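Local coordinates for protein Exo-beta-1,4-mannosidase (Rhizomucor miehei, PDB 4LYP) that probably hydrolyses terminal beta-mannosyl residues as a family 5 glycoside hydrolase built on a TIM barrel, and also carries out transglycosylation, at residues P401-P404 with Y405-W409; E84-Q87 with M88-G92. All blocks are in the same frame, centred on the assembly; numbering follows the deposited sequence.

In the fold
Both contacts are local ones in a single TIM-barrel chain. Contact 2 comes first in sequence: residues 84-92 form the C-terminal end of helix 78-90 and its exit toward strand 95-99, so it belongs to the helical layer that packs on the barrel strands. Contact 1 lies some 300 residues later, in the long loop between strands 386-394 and 423-424, about 21 Å from the centre of the chain. The centres of the two contacts are 24 Å apart and their nearest atoms about 6 Å, without touching. Arg80 relates them, since it hydrogen-bonds Trp409 O and forms a salt bridge with Glu84, joining loop to helix.

Contact 1: residues P401-P404 with Y405-W409; sequences PPNP and YGMVW
Asn403 N donates to Met407 O at 2.8 Å in a nearly straight bond. The same carbonyl oxygen, Met407 O, has Pro402 CA 3.4 Å away in a CA-H...O contact, so two successive residues converge on it. Within this closure Gly406 N reaches back to Asn403 O at 2.8 Å, and that bond closes a beta turn from Asn403 to Gly406, type I by the backbone angles of Pro404 and Tyr405 at its corners. Gly406 then takes a positive phi, a conformation that glycine adopts readily.

The Asn403 carboxamide makes the link between turn and following chain. With chi1 at 82°, its CG sits between the backbone N and the carbonyl carbon, which folds OD1 in over the turn. There Asn403 OD1 accepts Met407 N at 3.0 Å, from above the amide plane with 162° at the hydrogen, and also Tyr405 N, whose bond is weak because its angle is only 128°. The weak bond to Tyr405 N closes an Asx turn; the stronger one to Met407 N carries the grip past the beta turn, all within the TIM-barrel loop between strands 386-394 and 423-424. At the other end of the amide, Asn403 ND2 donates to a water at 3.0 Å, and Trp409 NE1 donates to that water in turn, placing it in the plane of the indole at its edge. Amide and indole planes are almost perpendicular. Met407 CB lies over one indole face, offset toward its rim, while Pro402 CG meets Val408 CG2 at 3.8 Å. Beyond the loop, Tyr405 OH is hydrogen-bonded to Cys73 O, and Arg113 and Arg80 take up the carbonyl oxygens of Tyr405 and Trp409.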
loop_
_atom_site.group_PDB
_atom_site.type_symbol
_atom_site.label_atom_id
_atom_site.label_comp_id
_atom_site.label_asym_id
_atom_site.label_seq_id
_atom_site.Cartn_x
_atom_site.Cartn_y
_atom_site.Cartn_z
ATOM N N PRO A 401 -23.348 -5.621 5.531
ATOM C CA PRO A 401 -23.491 -4.636 6.574
ATOM C C PRO A 401 -22.180 -4.336 7.269
ATOM O O PRO A 401 -21.282 -5.208 7.412
ATOM C CB PRO A 401 -24.474 -5.301 7.536
ATOM C CG PRO A 401 -24.368 -6.751 7.270
ATOM C CD PRO A 401 -23.963 -6.916 5.876
ATOM N N PRO A 402 -22.032 -3.144 7.870
ATOM C CA PRO A 402 -20.856 -2.872 8.705
ATOM C C PRO A 402 -20.803 -3.767 9.934
ATOM O O PRO A 402 -21.884 -4.139 10.483
ATOM C CB PRO A 402 -21.049 -1.379 9.100
ATOM C CG PRO A 402 -22.048 -0.811 8.085
ATOM C CD PRO A 402 -22.925 -1.981 7.699
ATOM N N ASN A 403 -19.613 -4.105 10.382
ATOM C CA ASN A 403 -19.438 -4.789 11.624
ATOM C C ASN A 403 -19.754 -3.828 12.844
ATOM O O ASN A 403 -20.164 -2.664 12.597
ATOM C CB ASN A 403 -18.065 -5.437 11.682
ATOM C CG ASN A 403 -16.944 -4.496 12.093
ATOM O OD1 ASN A 403 -17.133 -3.270 12.231
ATOM N ND2 ASN A 403 -15.757 -5.018 12.292
ATOM N N PRO A 404 -19.674 -4.284 14.091
ATOM C CA PRO A 404 -20.089 -3.431 15.221
ATOM C C PRO A 404 -19.229 -2.193 15.393
ATOM O O PRO A 404 -19.687 -1.250 16.069
ATOM C CB PRO A 404 -19.978 -4.386 16.448
ATOM C CG PRO A 404 -20.183 -5.758 15.817
ATOM C CD PRO A 404 -19.482 -5.679 14.488
ATOM N N TYR A 405 -18.054 -2.150 14.802
ATOM C CA TYR A 405 -17.193 -0.958 14.759
ATOM C C TYR A 405 -17.480 -0.084 13.561
ATOM O O TYR A 405 -16.790 0.929 13.373
ATOM C CB TYR A 405 -15.719 -1.388 14.771
ATOM C CG TYR A 405 -15.285 -2.027 16.070
ATOM C CD1 TYR A 405 -15.321 -3.390 16.256
ATOM C CD2 TYR A 405 -14.806 -1.224 17.125
ATOM C CE1 TYR A 405 -14.880 -3.955 17.474
ATOM C CE2 TYR A 405 -14.365 -1.747 18.296
ATOM C CZ TYR A 405 -14.376 -3.125 18.449
ATOM O OH TYR A 405 -13.863 -3.655 19.622
ATOM N N GLY A 406 -18.478 -0.422 12.758
ATOM C CA GLY A 406 -18.774 0.389 11.625
ATOM C C GLY A 406 -18.008 0.116 10.339
ATOM O O GLY A 406 -18.096 0.864 9.378
ATOM N N MET A 407 -17.291 -1.014 10.329
ATOM C CA MET A 407 -16.397 -1.296 9.177
ATOM C C MET A 407 -17.047 -2.280 8.222
ATOM O O MET A 407 -17.502 -3.353 8.649
ATOM C CB MET A 407 -15.094 -1.900 9.707
ATOM C CG MET A 407 -14.351 -0.981 10.635
ATOM S SD MET A 407 -13.524 0.408 9.830
ATOM C CE MET A 407 -14.649 1.779 10.115
ATOM N N VAL A 408 -17.016 -1.943 6.944
ATOM C CA VAL A 408 -17.276 -2.910 5.852
ATOM C C VAL A 408 -15.907 -3.187 5.284
ATOM O O VAL A 408 -15.393 -2.467 4.423
ATOM C CB VAL A 408 -18.251 -2.356 4.782
ATOM C CG1 VAL A 408 -18.456 -3.410 3.670
ATOM C CG2 VAL A 408 -19.586 -2.007 5.406
ATOM N N TRP A 409 -15.250 -4.236 5.820
ATOM C CA TRP A 409 -13.845 -4.490 5.442
ATOM C C TRP A 409 -13.829 -5.037 4.047
ATOM O O TRP A 409 -14.568 -5.969 3.690
ATOM C CB TRP A 409 -13.187 -5.488 6.395
ATOM C CG TRP A 409 -12.929 -4.900 7.775
ATOM C CD1 TRP A 409 -13.402 -5.365 8.965
ATOM C CD2 TRP A 409 -12.062 -3.780 8.096
ATOM N NE1 TRP A 409 -12.907 -4.637 10.022
ATOM C CE2 TRP A 409 -12.090 -3.616 9.508
ATOM C CE3 TRP A 409 -11.297 -2.881 7.340
ATOM C CZ2 TRP A 409 -11.380 -2.605 10.164
ATOM C CZ3 TRP A 409 -10.603 -1.901 8.003
ATOM C CH2 TRP A 409 -10.624 -1.768 9.384
HETATM O O HOH W 1 -13.156 -3.672 12.925
#

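Contact 2: residues E84-Q87 with M88-G92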
loop_
_atom_site.group_PDB
_atom_site.type_symbol
_atom_site.label_atom_id
_atom_site.label_comp_id
_atom_site.label_asym_id
_atom_site.label_seq_id
_atom_site.Cartn_x
_atom_site.Cartn_y
_atom_site.Cartn_z
ATOM N N GLU A 84 -8.382 -15.453 2.902
ATOM C CA GLU A 84 -8.037 -14.479 1.866
ATOM C C GLU A 84 -6.544 -14.571 1.550
ATOM O O GLU A 84 -6.156 -14.440 0.365
ATOM C CB GLU A 84 -8.407 -13.097 2.354
ATOM C CG GLU A 84 -9.957 -12.927 2.338
ATOM C CD GLU A 84 -10.473 -11.601 2.824
ATOM O OE1 GLU A 84 -9.687 -10.716 3.286
ATOM O OE2 GLU A 84 -11.699 -11.401 2.675
ATOM N N ILE A 85 -5.685 -14.796 2.550
ATOM C CA ILE A 85 -4.253 -15.056 2.269
ATOM C C ILE A 85 -4.069 -16.297 1.412
ATOM O O ILE A 85 -3.322 -16.294 0.445
ATOM C CB ILE A 85 -3.400 -15.166 3.589
ATOM C CG1 ILE A 85 -3.500 -13.942 4.460
ATOM C CG2 ILE A 85 -1.958 -15.445 3.198
ATOM C CD1 ILE A 85 -3.072 -12.673 3.797
ATOM N N LYS A 86 -4.785 -17.375 1.787
ATOM C CA LYS A 86 -4.740 -18.610 0.973
ATOM C C LYS A 86 -5.218 -18.327 -0.445
ATOM O O LYS A 86 -4.552 -18.762 -1.456
ATOM C CB LYS A 86 -5.621 -19.645 1.653
ATOM C CG LYS A 86 -5.636 -21.005 0.889
ATOM C CD LYS A 86 -6.462 -22.028 1.733
ATOM C CE LYS A 86 -6.450 -23.369 1.023
ATOM N NZ LYS A 86 -7.346 -23.461 -0.133
ATOM N N GLN A 87 -6.281 -17.553 -0.655
ATOM C CA GLN A 87 -6.726 -17.218 -1.990
ATOM C C GLN A 87 -5.668 -16.471 -2.767
ATOM O O GLN A 87 -5.413 -16.706 -3.967
ATOM C CB GLN A 87 -8.019 -16.338 -1.975
ATOM C CG GLN A 87 -9.229 -17.068 -1.469
ATOM C CD GLN A 87 -10.379 -16.134 -1.159
ATOM O OE1 GLN A 87 -10.238 -14.888 -1.045
ATOM N NE2 GLN A 87 -11.562 -16.701 -0.955
ATOM N N MET A 88 -4.999 -15.522 -2.099
ATOM C CA MET A 88 -3.958 -14.754 -2.762
ATOM C C MET A 88 -2.773 -15.656 -3.091
ATOM O O MET A 88 -2.204 -15.545 -4.201
ATOM C CB MET A 88 -3.571 -13.528 -1.900
ATOM C CG MET A 88 -4.632 -12.460 -1.977
ATOM S SD MET A 88 -4.120 -10.908 -1.187
ATOM C CE MET A 88 -4.167 -11.359 0.567
ATOM N N ALA A 89 -2.424 -16.589 -2.251
ATOM C CA ALA A 89 -1.343 -17.535 -2.553
ATOM C C ALA A 89 -1.718 -18.355 -3.771
ATOM O O ALA A 89 -0.904 -18.572 -4.677
ATOM C CB ALA A 89 -1.098 -18.454 -1.384
ATOM N N GLU A 90 -3.003 -18.753 -3.890
ATOM C CA GLU A 90 -3.470 -19.580 -5.031
ATOM C C GLU A 90 -3.445 -18.755 -6.312
ATOM O O GLU A 90 -3.280 -19.339 -7.380
ATOM C CB GLU A 90 -4.862 -20.170 -4.707
ATOM C CG GLU A 90 -4.692 -21.279 -3.603
ATOM C CD GLU A 90 -5.994 -21.720 -2.994
ATOM O OE1 GLU A 90 -7.074 -21.018 -3.106
ATOM O OE2 GLU A 90 -5.910 -22.722 -2.258
ATOM N N MET A 91 -3.593 -17.452 -6.225
ATOM C CA MET A 91 -3.453 -16.631 -7.401
ATOM C C MET A 91 -2.017 -16.189 -7.681
ATOM O O MET A 91 -1.796 -15.357 -8.584
ATOM C CB MET A 91 -4.430 -15.475 -7.471
ATOM C CG MET A 91 -4.226 -14.348 -6.593
ATOM S SD MET A 91 -5.568 -13.045 -6.804
ATOM C CE MET A 91 -6.554 -13.899 -5.786
ATOM N N GLY A 92 -1.057 -16.779 -6.979
ATOM C CA GLY A 92 0.330 -16.562 -7.321
ATOM C C GLY A 92 0.981 -15.374 -6.617
ATOM O O GLY A 92 2.073 -14.954 -7.032
HETATM O O HOH W 2 -9.204 -20.910 -1.194
#
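A Schellman motif ends helix 78-90 here: Gly92, at a positive phi of 90°, is its C-prime residue, with Gly92 N bonded to Ala89 O and the next amide, Ile93 N, to Met88 O. Up to that point the helix keeps its i to i+4 pattern, Met88 N to Glu84 O, Ala89 N to Ile85 O and Glu90 N to Lys86 O all measuring 2.9 Å; Met91 N still reaches Gln87 O at 3.0 Å, although Met91 has left helical angles.

On the outer side, Lys86 and Glu90 form a salt bridge one turn apart. Lys86 is extended as far as CE and then bends at chi4 (-77°), bringing NZ to Glu90 OE2 at 2.7 Å on the syn side, 16° out of the carboxylate plane. A water donates to Glu90 OE1 at 2.9 Å and is weakly bonded by NZ, so both carboxylate oxygens are engaged. Toward the barrel, Met88 packs on Leu96 of strand 95-99. The polar ends of Glu84 and Gln87 turn to other partners, Gln87 to Tyr392 and Glu395. The chemistry thus divides three ways: an ion pair whose strength solvent would probably moderate, apolar contacts against the strand, and a polar face where buried Glu84 is satisfied by Arg80 and Tyr62.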